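Local structure of SusD/RagB family nutrient-binding outer membrane lipoprotein (Bacteroides vulgatus, 4F7A) at residues G177-V182 / P191-W196; A226-Y231 / I349-E354; G232-S237 / L332-T337; K246-P251 / T327-L332; S280-P285 / S369-G374. The protein probably binds glycans, mucin O-glycans among them, at the cell surface as a SusD-like outer-membrane lipoprotein that serves nutrient uptake. One frame throughout, in Å; residues are numbered along the deposited sequence.

Contact 1 (G177-V182 / P191-W196)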
# COMPACT_ATOMS: atom_id res chain seq x y z
N GLY A 177 -30.31 -13.05 5.47
CA GLY A 177 -29.71 -11.97 6.24
C GLY A 177 -29.86 -10.65 5.48
O GLY A 177 -29.71 -10.60 4.25
N LYS A 178 -30.21 -9.61 6.22
CA LYS A 178 -30.40 -8.28 5.64
C LYS A 178 -29.05 -7.73 5.14
O LYS A 178 -28.05 -7.84 5.83
CB LYS A 178 -31.00 -7.34 6.69
CG LYS A 178 -32.43 -7.67 7.12
CD LYS A 178 -32.85 -6.84 8.34
N GLU A 179 -29.04 -7.18 3.93
CA GLU A 179 -27.83 -6.58 3.35
C GLU A 179 -27.17 -5.62 4.34
O GLU A 179 -25.94 -5.61 4.45
CB GLU A 179 -28.16 -5.86 2.04
CG GLU A 179 -28.25 -6.79 0.82
CD GLU A 179 -26.87 -7.21 0.29
OE1 GLU A 179 -25.87 -7.07 1.03
OE2 GLU A 179 -26.79 -7.70 -0.86
N ASP A 180 -27.97 -4.84 5.06
CA ASP A 180 -27.44 -3.83 5.97
C ASP A 180 -27.15 -4.34 7.37
O ASP A 180 -26.92 -3.55 8.28
CB ASP A 180 -28.34 -2.60 6.00
CG ASP A 180 -29.67 -2.85 6.68
OD1 ASP A 180 -29.85 -3.91 7.31
OD2 ASP A 180 -30.54 -1.96 6.59
N GLY A 181 -27.10 -5.67 7.57
CA GLY A 181 -26.72 -6.21 8.87
C GLY A 181 -25.30 -5.88 9.29
O GLY A 181 -24.94 -6.05 10.47
N VAL A 182 -24.49 -5.41 8.34
CA VAL A 182 -23.11 -4.94 8.60
C VAL A 182 -22.99 -3.44 8.95
O VAL A 182 -21.88 -2.93 9.14
CB VAL A 182 -22.18 -5.24 7.40
CG1 VAL A 182 -22.08 -6.76 7.17
CG2 VAL A 182 -22.64 -4.52 6.12
N PRO A 191 -21.19 -0.81 3.20
CA PRO A 191 -22.43 -0.68 3.97
C PRO A 191 -23.34 -1.90 3.88
O PRO A 191 -24.36 -1.93 4.55
CB PRO A 191 -23.12 0.51 3.32
CG PRO A 191 -22.68 0.43 1.89
CD PRO A 191 -21.23 0.01 1.98
N THR A 192 -22.98 -2.86 3.03
CA THR A 192 -23.77 -4.05 2.84
C THR A 192 -22.88 -5.28 2.78
O THR A 192 -21.67 -5.20 2.52
CB THR A 192 -24.60 -4.01 1.53
OG1 THR A 192 -23.70 -4.02 0.41
CG2 THR A 192 -25.53 -2.80 1.45
N ALA A 193 -23.50 -6.43 3.03
CA ALA A 193 -22.81 -7.73 2.87
C ALA A 193 -22.23 -7.91 1.47
O ALA A 193 -21.07 -8.30 1.32
CB ALA A 193 -23.76 -8.86 3.24
N SER A 194 -23.00 -7.57 0.44
CA SER A 194 -22.48 -7.62 -0.93
C SER A 194 -21.24 -6.77 -1.13
O SER A 194 -20.31 -7.18 -1.84
CB SER A 194 -23.54 -7.21 -1.95
OG SER A 194 -24.59 -8.14 -2.01
N ARG A 195 -21.19 -5.59 -0.50
CA ARG A 195 -20.01 -4.73 -0.64
C ARG A 195 -18.77 -5.30 0.02
O ARG A 195 -17.66 -5.10 -0.46
CB ARG A 195 -20.32 -3.32 -0.14
CG ARG A 195 -21.29 -2.54 -1.04
CD ARG A 195 -20.59 -1.75 -2.13
NE ARG A 195 -19.90 -0.59 -1.58
CZ ARG A 195 -20.47 0.59 -1.32
NH1 ARG A 195 -21.75 0.81 -1.58
NH2 ARG A 195 -19.74 1.55 -0.79
N TRP A 196 -18.94 -6.02 1.12
CA TRP A 196 -17.83 -6.76 1.73
C TRP A 196 -17.29 -7.83 0.79
O TRP A 196 -16.08 -8.00 0.68
CB TRP A 196 -18.25 -7.38 3.07
CG TRP A 196 -18.22 -6.40 4.21
CD1 TRP A 196 -19.27 -5.70 4.72
CD2 TRP A 196 -17.07 -6.00 4.97
NE1 TRP A 196 -18.86 -4.90 5.75
CE2 TRP A 196 -17.51 -5.07 5.93
CE3 TRP A 196 -15.71 -6.34 4.93
CZ2 TRP A 196 -16.65 -4.49 6.86
CZ3 TRP A 196 -14.84 -5.75 5.85
CH2 TRP A 196 -15.32 -4.82 6.79
O HOH W 1 -19.83 -2.83 7.42
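Both carboxylate oxygens of Glu179 grip Ser194, one at its main chain and one at its side chain. Ser194 N donates to Glu179 OE1 at 3.0 Å. That bond is almost straight, 169° at the hydrogen. Ser194 OG donates to Glu179 OE2 at 2.5 Å. Each oxygen uses its syn lone pair, so the pair of bonds fixes the rotation of the carboxylate. Two bends bring the group there: CG lies anti to the carbonyl carbon of Glu179 (chi1 -81°), and chi2 (-78°) then folds CD back toward the helix start. The backbone adds a third bond, Ala193 N to Glu179 O at 2.9 Å, on a lone pair in the carbonyl plane. An alanine at Glu179 would probably leave Ser194 N and OG without the carboxylate that accepts from both. Further along the loop, Val182 CG2 packs 3.4 Å from Thr192 C and lies in plane at the edge of the Trp196 indole. A water joins Val182 to Trp196, accepting from Trp196 NE1 at 2.8 Å and donating to Val182 O at 2.7 Å. In the second shell, Leu173 of helix 151-174 touches Glu179, Ala193 and Ser194, while Ala116, Ile119 and Leu120 of helix 111-132 receive Trp196. The partial positive charge of the helix N-terminus would probably stabilise the Glu179 carboxylate. This is an N-capped helix start bound by the preceding loop: Thr192 is the N-cap, its OG1 accepting from Arg195 N, and Glu179 takes the first-turn N-H of Ser194, within a TPR-like, mostly helical fold.

Contact 2 (A226-Y231 / I349-E354)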
# COMPACT_ATOMS: atom_id res chain seq x y z
N ALA A 226 -11.58 -14.14 -8.45
CA ALA A 226 -11.83 -12.73 -8.20
C ALA A 226 -12.78 -12.10 -9.22
O ALA A 226 -13.73 -11.43 -8.85
CB ALA A 226 -10.52 -11.94 -8.16
N LEU A 227 -12.53 -12.38 -10.49
CA LEU A 227 -13.25 -11.71 -11.57
C LEU A 227 -14.48 -12.47 -12.08
O LEU A 227 -15.24 -11.92 -12.87
CB LEU A 227 -12.28 -11.36 -12.70
CG LEU A 227 -11.30 -10.24 -12.35
CD1 LEU A 227 -10.13 -10.17 -13.36
CD2 LEU A 227 -12.07 -8.90 -12.26
N GLU A 228 -14.71 -13.70 -11.61
CA GLU A 228 -15.95 -14.41 -11.94
C GLU A 228 -16.94 -14.43 -10.79
O GLU A 228 -18.08 -14.78 -10.98
CB GLU A 228 -15.65 -15.84 -12.39
CG GLU A 228 -14.93 -15.87 -13.71
CD GLU A 228 -14.86 -17.26 -14.32
OE1 GLU A 228 -14.71 -18.25 -13.55
OE2 GLU A 228 -14.94 -17.33 -15.56
N ASN A 229 -16.52 -14.08 -9.59
CA ASN A 229 -17.45 -14.08 -8.48
C ASN A 229 -18.60 -13.12 -8.81
O ASN A 229 -18.37 -11.98 -9.24
CB ASN A 229 -16.73 -13.74 -7.18
CG ASN A 229 -17.65 -13.78 -5.95
OD1 ASN A 229 -18.49 -12.92 -5.80
ND2 ASN A 229 -17.48 -14.77 -5.09
N SER A 230 -19.83 -13.59 -8.62
CA SER A 230 -21.00 -12.85 -9.07
C SER A 230 -21.21 -11.51 -8.34
O SER A 230 -21.94 -10.67 -8.84
CB SER A 230 -22.25 -13.72 -8.92
OG SER A 230 -22.46 -14.00 -7.55
N TYR A 231 -20.60 -11.31 -7.17
CA TYR A 231 -20.77 -10.04 -6.44
C TYR A 231 -19.94 -8.88 -7.02
O TYR A 231 -20.18 -7.74 -6.67
CB TYR A 231 -20.48 -10.21 -4.94
CG TYR A 231 -21.53 -11.04 -4.25
CD1 TYR A 231 -21.42 -12.41 -4.18
CD2 TYR A 231 -22.68 -10.45 -3.69
CE1 TYR A 231 -22.39 -13.18 -3.56
CE2 TYR A 231 -23.66 -11.22 -3.07
CZ TYR A 231 -23.50 -12.59 -3.03
OH TYR A 231 -24.45 -13.41 -2.42
N ILE A 349 -4.67 -13.68 -18.27
CA ILE A 349 -5.30 -14.39 -17.18
C ILE A 349 -6.52 -13.65 -16.63
O ILE A 349 -6.93 -13.87 -15.49
CB ILE A 349 -4.27 -14.76 -16.07
CG1 ILE A 349 -3.63 -13.52 -15.43
CG2 ILE A 349 -3.18 -15.68 -16.65
CD1 ILE A 349 -2.51 -13.87 -14.39
N ASN A 350 -7.11 -12.79 -17.46
CA ASN A 350 -8.37 -12.14 -17.12
C ASN A 350 -9.49 -12.95 -17.75
O ASN A 350 -9.55 -13.05 -18.97
CB ASN A 350 -8.38 -10.70 -17.64
CG ASN A 350 -9.55 -9.91 -17.16
OD1 ASN A 350 -10.59 -10.46 -16.82
ND2 ASN A 350 -9.41 -8.57 -17.16
N PRO A 351 -10.40 -13.52 -16.94
CA PRO A 351 -11.49 -14.31 -17.55
C PRO A 351 -12.54 -13.46 -18.26
O PRO A 351 -13.38 -14.01 -18.97
CB PRO A 351 -12.11 -15.02 -16.35
CG PRO A 351 -11.93 -14.01 -15.21
CD PRO A 351 -10.55 -13.42 -15.48
N LYS A 352 -12.53 -12.14 -18.06
CA LYS A 352 -13.52 -11.27 -18.71
C LYS A 352 -13.06 -10.93 -20.11
O LYS A 352 -11.87 -10.91 -20.39
CB LYS A 352 -13.68 -9.98 -17.92
CG LYS A 352 -14.22 -10.16 -16.52
CD LYS A 352 -14.39 -8.83 -15.82
CE LYS A 352 -15.16 -8.95 -14.52
NZ LYS A 352 -16.62 -9.19 -14.74
N ASN A 353 -14.02 -10.58 -20.95
CA ASN A 353 -13.74 -10.18 -22.32
C ASN A 353 -13.40 -8.69 -22.39
O ASN A 353 -14.22 -7.88 -22.82
CB ASN A 353 -14.97 -10.48 -23.21
CG ASN A 353 -15.39 -11.96 -23.17
OD1 ASN A 353 -14.55 -12.85 -23.03
ND2 ASN A 353 -16.70 -12.22 -23.34
N GLU A 354 -12.20 -8.34 -21.92
CA GLU A 354 -11.77 -6.95 -21.86
C GLU A 354 -10.25 -6.87 -22.07
O GLU A 354 -9.50 -7.74 -21.63
CB GLU A 354 -12.19 -6.31 -20.53
CG GLU A 354 -11.58 -6.98 -19.28
CD GLU A 354 -12.23 -6.55 -17.97
OE1 GLU A 354 -13.37 -6.01 -17.98
OE2 GLU A 354 -11.60 -6.76 -16.92
O HOH W 2 -16.86 -12.18 -15.24
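Leu227, in the last turn of helix 216-228, packs against an Asx turn that Asn350 forms in the loop between helices 334-346 and 356-371. The turn is closed by Lys352 N, which donates to Asn350 OD1 at 2.9 Å from above the carbonyl plane, 37° out of it. CG of Asn350 stands anti to its backbone N (chi1 -172°), and the amide bonds on both sides, through OD1 and ND2. Its ND2 donates to Glu354 OE2 at 2.9 Å, close to the amide plane and on the anti lone pair of that oxygen, and it has a further partner in Arg341 O. Glu354 keeps its other oxygen for a salt bridge with Arg341, which ties the turn to helix 334-346. Against this prepared surface the leucine touches through CB and both methyls. Leu227 CB meets Pro351 CG at 3.7 Å, Leu227 CD1 approaches Asn350 OD1 at 3.5 Å, and Leu227 CD2 touches Lys352 CE at 3.8 Å. The leucine crosses both the asparagine and the lysine at about a right angle, with CD1 facing the asparagine amide and CD2 the lysine CE. Glu228 adds its CG and OE2 against the proline ring at the solvent side, where the contact is more exposed. The lysine chain bends only at its last torsion (chi4 -73°), placing NZ beside the helix end without a direct bond to it. The link is instead a water, which donates to Leu227 O at 2.9 Å and accepts from Lys352 NZ at 3.0 Å.

Contact 3 (G232-S237 / L332-T337)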
# COMPACT_ATOMS: atom_id res chain seq x y z
N GLY A 232 -19.00 -9.18 -7.91
CA GLY A 232 -18.28 -8.15 -8.65
C GLY A 232 -17.04 -7.66 -7.93
O GLY A 232 -16.72 -8.15 -6.85
N VAL A 233 -16.34 -6.71 -8.56
CA VAL A 233 -15.19 -6.04 -7.98
C VAL A 233 -15.49 -4.54 -8.01
O VAL A 233 -16.45 -4.09 -8.65
CB VAL A 233 -13.88 -6.35 -8.74
CG1 VAL A 233 -13.50 -7.86 -8.62
CG2 VAL A 233 -13.96 -5.94 -10.23
N ILE A 234 -14.68 -3.77 -7.30
CA ILE A 234 -14.91 -2.33 -7.19
C ILE A 234 -14.60 -1.67 -8.52
O ILE A 234 -13.51 -1.83 -9.06
CB ILE A 234 -14.08 -1.73 -6.03
CG1 ILE A 234 -14.52 -2.36 -4.69
CG2 ILE A 234 -14.28 -0.19 -5.97
CD1 ILE A 234 -13.59 -2.07 -3.56
N GLU A 235 -15.58 -0.92 -9.05
CA GLU A 235 -15.46 -0.25 -10.35
C GLU A 235 -15.68 1.26 -10.30
O GLU A 235 -15.24 1.97 -11.19
CB GLU A 235 -16.48 -0.86 -11.33
CG GLU A 235 -16.12 -2.31 -11.67
CD GLU A 235 -17.06 -2.96 -12.66
OE1 GLU A 235 -18.01 -2.31 -13.10
OE2 GLU A 235 -16.83 -4.13 -13.01
N SER A 236 -16.37 1.72 -9.25
CA SER A 236 -16.67 3.14 -9.06
C SER A 236 -15.94 3.68 -7.84
O SER A 236 -15.92 3.03 -6.80
CB SER A 236 -18.18 3.34 -8.83
OG SER A 236 -18.44 4.67 -8.41
N SER A 237 -15.41 4.91 -7.95
CA SER A 237 -14.67 5.52 -6.82
C SER A 237 -15.55 5.74 -5.59
O SER A 237 -15.05 5.76 -4.47
CB SER A 237 -14.03 6.84 -7.23
OG SER A 237 -13.07 6.60 -8.26
N LEU A 332 -8.02 0.74 -0.80
CA LEU A 332 -8.19 -0.01 -2.06
C LEU A 332 -9.22 0.70 -2.96
O LEU A 332 -10.38 0.83 -2.59
CB LEU A 332 -8.61 -1.45 -1.75
CG LEU A 332 -8.48 -2.46 -2.88
CD1 LEU A 332 -8.41 -3.88 -2.33
CD2 LEU A 332 -9.61 -2.31 -3.87
N THR A 333 -8.79 1.13 -4.14
CA THR A 333 -9.60 1.97 -4.99
C THR A 333 -10.11 1.19 -6.19
O THR A 333 -9.51 0.19 -6.60
CB THR A 333 -8.80 3.20 -5.49
OG1 THR A 333 -7.71 2.78 -6.32
CG2 THR A 333 -8.27 4.05 -4.30
N ALA A 334 -11.20 1.70 -6.74
CA ALA A 334 -11.70 1.31 -8.04
C ALA A 334 -10.62 1.47 -9.12
O ALA A 334 -10.44 0.60 -9.97
CB ALA A 334 -12.93 2.18 -8.36
N ALA A 335 -9.90 2.59 -9.10
CA ALA A 335 -8.86 2.83 -10.11
C ALA A 335 -7.82 1.70 -10.07
O ALA A 335 -7.52 1.09 -11.10
CB ALA A 335 -8.18 4.23 -9.91
N GLU A 336 -7.30 1.41 -8.89
CA GLU A 336 -6.36 0.29 -8.72
C GLU A 336 -6.95 -1.00 -9.27
O GLU A 336 -6.28 -1.78 -9.94
CB GLU A 336 -5.98 0.10 -7.24
CG GLU A 336 -5.12 -1.15 -7.03
CD GLU A 336 -4.89 -1.55 -5.60
OE1 GLU A 336 -5.27 -0.80 -4.67
OE2 GLU A 336 -4.30 -2.64 -5.41
N THR A 337 -8.22 -1.25 -8.98
CA THR A 337 -8.87 -2.48 -9.42
C THR A 337 -8.88 -2.57 -10.98
O THR A 337 -8.61 -3.63 -11.55
CB THR A 337 -10.27 -2.63 -8.78
OG1 THR A 337 -10.12 -2.59 -7.35
CG2 THR A 337 -10.91 -3.97 -9.19
O HOH W 3 -10.76 5.16 -7.66
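Glu235 and Ala334 bring their CA atoms to 4.7 Å where the loop 232-237 runs past the first turn of helix 334-346, a separation that a residue as small as alanine permits. The methyl of Ala334 presses on the loop's main chain, with CB 3.4 Å from Ser236 C. Ile234 closes over the same methyl, its CG2 lying 3.6 Å from Ala334 CB, while its other branch reaches back so that CD1 meets Leu332 CD2 at 4.0 Å. One helical turn on, Thr337 splits its two branches between helix and loop. Its CG2, anti to the backbone N, packs 3.8 Å from Val233 CG2, and its CB lies 3.3 Å from Ile234 O. Its OG1 turns the other way and donates to Thr333 O at 2.9 Å; Thr337 N reaches that same oxygen from the opposite face of the carbonyl, so two bonds of one residue hold it. Thr333 is also the N-cap, its OG1 accepting from Glu336 N. A water accepting from Ala335 N at 3.1 Å and hydrogen-bonded to Ser237 OG joins helix start and loop. Around this buried core, Val233 and Leu332 touch Ser202 of helix 193-210, and Ile234 and Leu332 both lie on Ile241 of strand 241-243. Helix 356-371 supplies Thr366 against Ala334 and Gln370 against Ser237, so the loop is wedged among three helices and a short strand.

Contact 4 (K246-P251 / T327-L332). With ACT (acetate ion), chain F.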
# COMPACT_ATOMS: atom_id res chain seq x y z
N LYS A 246 -16.07 6.77 13.88
CA LYS A 246 -15.77 6.46 15.28
C LYS A 246 -14.59 7.25 15.86
O LYS A 246 -13.84 6.74 16.69
CB LYS A 246 -15.59 4.94 15.48
CG LYS A 246 -16.88 4.13 15.19
CD LYS A 246 -16.78 2.71 15.74
CE LYS A 246 -18.06 1.92 15.57
NZ LYS A 246 -18.99 2.14 16.71
N GLY A 247 -14.44 8.50 15.43
CA GLY A 247 -13.36 9.36 15.91
C GLY A 247 -11.98 9.15 15.26
O GLY A 247 -11.02 9.84 15.61
N TYR A 248 -11.87 8.21 14.32
CA TYR A 248 -10.61 8.01 13.59
C TYR A 248 -10.14 9.31 12.95
O TYR A 248 -10.92 10.05 12.41
CB TYR A 248 -10.79 6.97 12.50
CG TYR A 248 -9.57 6.69 11.65
CD1 TYR A 248 -8.57 5.83 12.10
CD2 TYR A 248 -9.44 7.24 10.38
CE1 TYR A 248 -7.47 5.53 11.32
CE2 TYR A 248 -8.33 6.94 9.58
CZ TYR A 248 -7.36 6.08 10.05
OH TYR A 248 -6.27 5.79 9.25
N GLN A 249 -8.85 9.57 13.02
CA GLN A 249 -8.26 10.74 12.37
C GLN A 249 -7.23 10.21 11.39
O GLN A 249 -6.53 9.23 11.69
CB GLN A 249 -7.57 11.64 13.41
CG GLN A 249 -8.47 12.14 14.56
CD GLN A 249 -9.44 13.20 14.10
OE1 GLN A 249 -9.15 14.40 14.20
NE2 GLN A 249 -10.60 12.77 13.60
N ASN A 250 -7.13 10.83 10.22
CA ASN A 250 -6.18 10.42 9.23
C ASN A 250 -4.77 10.82 9.68
O ASN A 250 -4.47 12.01 9.81
CB ASN A 250 -6.53 11.05 7.88
CG ASN A 250 -5.71 10.47 6.74
OD1 ASN A 250 -4.50 10.32 6.86
ND2 ASN A 250 -6.37 10.20 5.60
N PRO A 251 -3.88 9.85 9.91
CA PRO A 251 -2.59 10.20 10.49
C PRO A 251 -1.67 10.95 9.53
O PRO A 251 -0.77 11.65 9.97
CB PRO A 251 -1.99 8.84 10.87
CG PRO A 251 -2.64 7.89 9.99
CD PRO A 251 -4.04 8.38 9.79
N THR A 327 -10.38 13.28 6.49
CA THR A 327 -10.33 12.61 5.19
C THR A 327 -10.27 11.07 5.37
O THR A 327 -9.37 10.58 6.03
CB THR A 327 -9.09 13.05 4.39
OG1 THR A 327 -9.16 14.47 4.15
CG2 THR A 327 -9.00 12.29 3.06
N PRO A 328 -11.22 10.31 4.78
CA PRO A 328 -11.07 8.85 4.92
C PRO A 328 -9.71 8.38 4.37
O PRO A 328 -9.22 8.94 3.38
CB PRO A 328 -12.23 8.30 4.06
CG PRO A 328 -13.25 9.37 4.06
CD PRO A 328 -12.44 10.66 4.03
N ALA A 329 -9.09 7.40 5.02
CA ALA A 329 -7.80 6.87 4.62
C ALA A 329 -7.99 5.79 3.57
O ALA A 329 -8.45 4.69 3.88
CB ALA A 329 -7.05 6.28 5.84
N VAL A 330 -7.62 6.10 2.33
CA VAL A 330 -7.81 5.18 1.22
C VAL A 330 -6.93 3.92 1.36
O VAL A 330 -5.74 4.03 1.68
CB VAL A 330 -7.49 5.88 -0.10
CG1 VAL A 330 -7.55 4.92 -1.23
CG2 VAL A 330 -8.49 7.06 -0.31
N LEU A 331 -7.55 2.75 1.16
CA LEU A 331 -6.88 1.44 1.23
C LEU A 331 -6.90 0.67 -0.08
O LEU A 331 -5.93 -0.02 -0.41
CB LEU A 331 -7.50 0.56 2.32
CG LEU A 331 -7.28 1.05 3.76
CD1 LEU A 331 -7.98 0.12 4.73
CD2 LEU A 331 -5.78 1.18 4.07
N LEU A 332 -8.02 0.74 -0.80
CA LEU A 332 -8.19 -0.01 -2.06
C LEU A 332 -9.22 0.70 -2.96
O LEU A 332 -10.38 0.83 -2.59
CB LEU A 332 -8.61 -1.45 -1.75
CG LEU A 332 -8.48 -2.46 -2.88
CD1 LEU A 332 -8.41 -3.88 -2.33
CD2 LEU A 332 -9.61 -2.31 -3.87
C ACT F . -16.32 11.11 13.17
O ACT F . -15.68 10.02 13.16
OXT ACT F . -16.45 11.67 14.29
CH3 ACT F . -16.88 11.73 11.92
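Asn250 and Thr327 supply the hydrogen bond of this contact. Asn250 ND2 donates to Thr327 O at 3.1 Å. The bond is fairly straight, 164° at the hydrogen. Its acceptor lies almost in the amide plane, but the donor stands above the carbonyl plane of Thr327, 43° out of it. In Asn250, chi1 (-170°) sets CG anti to the backbone N and beside the carbonyl carbon; the amide beyond it reaches Thr327. CB of the same residue rests 3.4 Å from Thr327 O. The two halves of the amide thus have separate duties: ND2 reaches across, while OD1 accepts from Leu252 N as the N-cap of helix 251-257. Apolar packing brings Ala329 CB to the edge of the Tyr248 ring, near the ring plane, 4.0 Å from Tyr248 CE2. The same methyl lies 3.5 Å from Tyr248 OH, a hydroxyl that is hydrogen-bonded to Tyr33 O. The side chains of Asn250 and Ala329 also touch Tyr33. An acetate, probably from the crystallisation liquor, accepts from Gly247 N at 3.0 Å, on the 246-251 side alone. The strand 329-332 pairs in antiparallel fashion with strand 241-243, where Leu331 and Leu332 both face Ile241 in a classic beta bulge. Joined to it here is the run leading into helix 251-257, so that a helix N-cap is tied to the entry of a small two-stranded antiparallel sheet within a largely helical protein.

Contact 5 (S280-P285 / S369-G374)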
# COMPACT_ATOMS: atom_id res chain seq x y z
N SER A 280 -1.86 19.38 -8.55
CA SER A 280 -2.21 20.46 -7.61
C SER A 280 -3.24 19.98 -6.58
O SER A 280 -3.48 20.64 -5.58
CB SER A 280 -2.76 21.71 -8.32
OG SER A 280 -4.03 21.49 -8.90
N ILE A 281 -3.83 18.82 -6.85
CA ILE A 281 -4.73 18.16 -5.90
C ILE A 281 -3.94 17.42 -4.82
O ILE A 281 -4.22 17.52 -3.62
CB ILE A 281 -5.69 17.18 -6.61
CG1 ILE A 281 -6.55 17.92 -7.64
CG2 ILE A 281 -6.60 16.46 -5.56
CD1 ILE A 281 -7.38 16.94 -8.58
N TYR A 282 -2.89 16.74 -5.26
CA TYR A 282 -2.01 16.03 -4.35
C TYR A 282 -1.07 16.94 -3.54
O TYR A 282 -0.86 16.71 -2.35
CB TYR A 282 -1.15 15.04 -5.13
CG TYR A 282 -1.84 13.81 -5.73
CD1 TYR A 282 -3.22 13.72 -5.88
CD2 TYR A 282 -1.06 12.76 -6.24
CE1 TYR A 282 -3.81 12.59 -6.44
CE2 TYR A 282 -1.65 11.66 -6.82
CZ TYR A 282 -3.03 11.56 -6.90
OH TYR A 282 -3.62 10.45 -7.47
N TYR A 283 -0.47 17.92 -4.21
CA TYR A 283 0.58 18.75 -3.63
C TYR A 283 0.35 20.23 -3.92
O TYR A 283 -0.52 20.61 -4.71
CB TYR A 283 1.96 18.33 -4.15
CG TYR A 283 2.32 16.88 -3.83
CD1 TYR A 283 2.88 16.53 -2.61
CD2 TYR A 283 2.09 15.88 -4.76
CE1 TYR A 283 3.18 15.19 -2.32
CE2 TYR A 283 2.43 14.54 -4.48
CZ TYR A 283 2.97 14.21 -3.27
OH TYR A 283 3.30 12.89 -3.02
N ASN A 284 1.16 21.06 -3.27
CA ASN A 284 1.17 22.51 -3.49
C ASN A 284 2.49 22.89 -4.16
O ASN A 284 3.50 22.20 -3.98
CB ASN A 284 1.09 23.25 -2.15
CG ASN A 284 -0.28 23.13 -1.46
OD1 ASN A 284 -1.27 22.77 -2.09
ND2 ASN A 284 -0.32 23.42 -0.16
N PRO A 285 2.51 24.01 -4.90
CA PRO A 285 3.77 24.48 -5.43
C PRO A 285 4.79 24.76 -4.33
O PRO A 285 4.42 25.08 -3.20
CB PRO A 285 3.40 25.79 -6.14
CG PRO A 285 1.92 25.68 -6.43
CD PRO A 285 1.37 24.87 -5.30
N SER A 369 -11.67 10.90 -11.72
CA SER A 369 -12.97 11.11 -11.10
C SER A 369 -12.93 11.06 -9.56
O SER A 369 -13.59 11.85 -8.91
CB SER A 369 -13.99 10.09 -11.62
OG SER A 369 -14.22 10.29 -13.00
N GLN A 370 -12.16 10.13 -9.00
CA GLN A 370 -11.97 10.03 -7.55
C GLN A 370 -11.56 11.38 -6.96
O GLN A 370 -12.03 11.76 -5.89
CB GLN A 370 -10.86 9.03 -7.25
CG GLN A 370 -10.55 8.81 -5.80
CD GLN A 370 -9.39 7.87 -5.57
OE1 GLN A 370 -9.13 6.99 -6.38
NE2 GLN A 370 -8.68 8.06 -4.47
N TRP A 371 -10.64 12.05 -7.64
CA TRP A 371 -9.98 13.26 -7.14
C TRP A 371 -10.61 14.54 -7.63
O TRP A 371 -10.22 15.61 -7.20
CB TRP A 371 -8.49 13.23 -7.51
CG TRP A 371 -7.75 12.15 -6.79
CD1 TRP A 371 -7.28 10.98 -7.32
CD2 TRP A 371 -7.46 12.11 -5.40
NE1 TRP A 371 -6.70 10.22 -6.34
CE2 TRP A 371 -6.80 10.88 -5.15
CE3 TRP A 371 -7.70 12.97 -4.32
CZ2 TRP A 371 -6.34 10.52 -3.88
CZ3 TRP A 371 -7.25 12.60 -3.06
CH2 TRP A 371 -6.57 11.38 -2.86
N GLY A 372 -11.58 14.45 -8.53
CA GLY A 372 -12.23 15.65 -9.11
C GLY A 372 -11.35 16.32 -10.17
O GLY A 372 -11.44 17.54 -10.37
N ALA A 373 -10.53 15.54 -10.85
CA ALA A 373 -9.57 16.09 -11.81
C ALA A 373 -10.15 16.22 -13.22
O ALA A 373 -9.46 16.68 -14.15
CB ALA A 373 -8.30 15.22 -11.83
N GLY A 374 -11.41 15.83 -13.38
CA GLY A 374 -12.10 15.98 -14.66
C GLY A 374 -11.99 14.74 -15.52
O GLY A 374 -11.86 13.59 -15.03
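Tyr282 OH, hydrogen-bonded to the carbonyl oxygen of Ile429, also lies 3.3 Å from Trp371 NE1, an approach whose angle is too poor for a hydrogen bond. The two rings form a T-shaped pair instead: the edge of the tyrosine points at the face of the indole, with 5.0 Å from the Tyr282 ring centroid to that of the Trp371 five-membered ring and planes at 67°. Tyr282 CE1 does the touching, 3.7 Å from Trp371 CE2, while Gln370 NE2 lies over the opposite indole face. Ile281 packs on the end of helix 356-371. Its CG2 meets Trp371 CE3 at 3.9 Å. On the other branch, chi1 (-60°) sets CG1 anti to the carbonyl carbon, and the extended chi2 (170°) carries CD1 on to Trp371 O at 3.4 Å and Ala373 CB at 3.8 Å. An alanine at Trp371 would probably open a gap beside Tyr282 and Ile281 and leave the Tyr282 edge without the aromatic face it meets. Tyr282 is also stacked on Trp432. Gly372, at positive phi, ends helix 356-371 in a Schellman motif, and this terminus packs on the end of helix 279-282, so that two helix C-termini meet through a T-shaped Tyr-Trp pair.

Followed from the N terminus, contact 1 closes first, a short loop between helices 151-174 and 193-210, in series with everything after it; its Ser194 still touches Tyr231 of contact 2. Contact 2 then opens at the end of helix 216-228 and closes only at 349-354. Contact 3 nests inside it, and contact 4 nests inside contact 3, the last two sharing Leu332, where strand 329-332 gives way to helix 334-346. Contact 5 opens within all three loops but closes beyond them, at the end of helix 356-371, so it crosses contacts 2, 3 and 4. Gln370 touches residues of contacts 3 and 4, linking that crossing to the nested core.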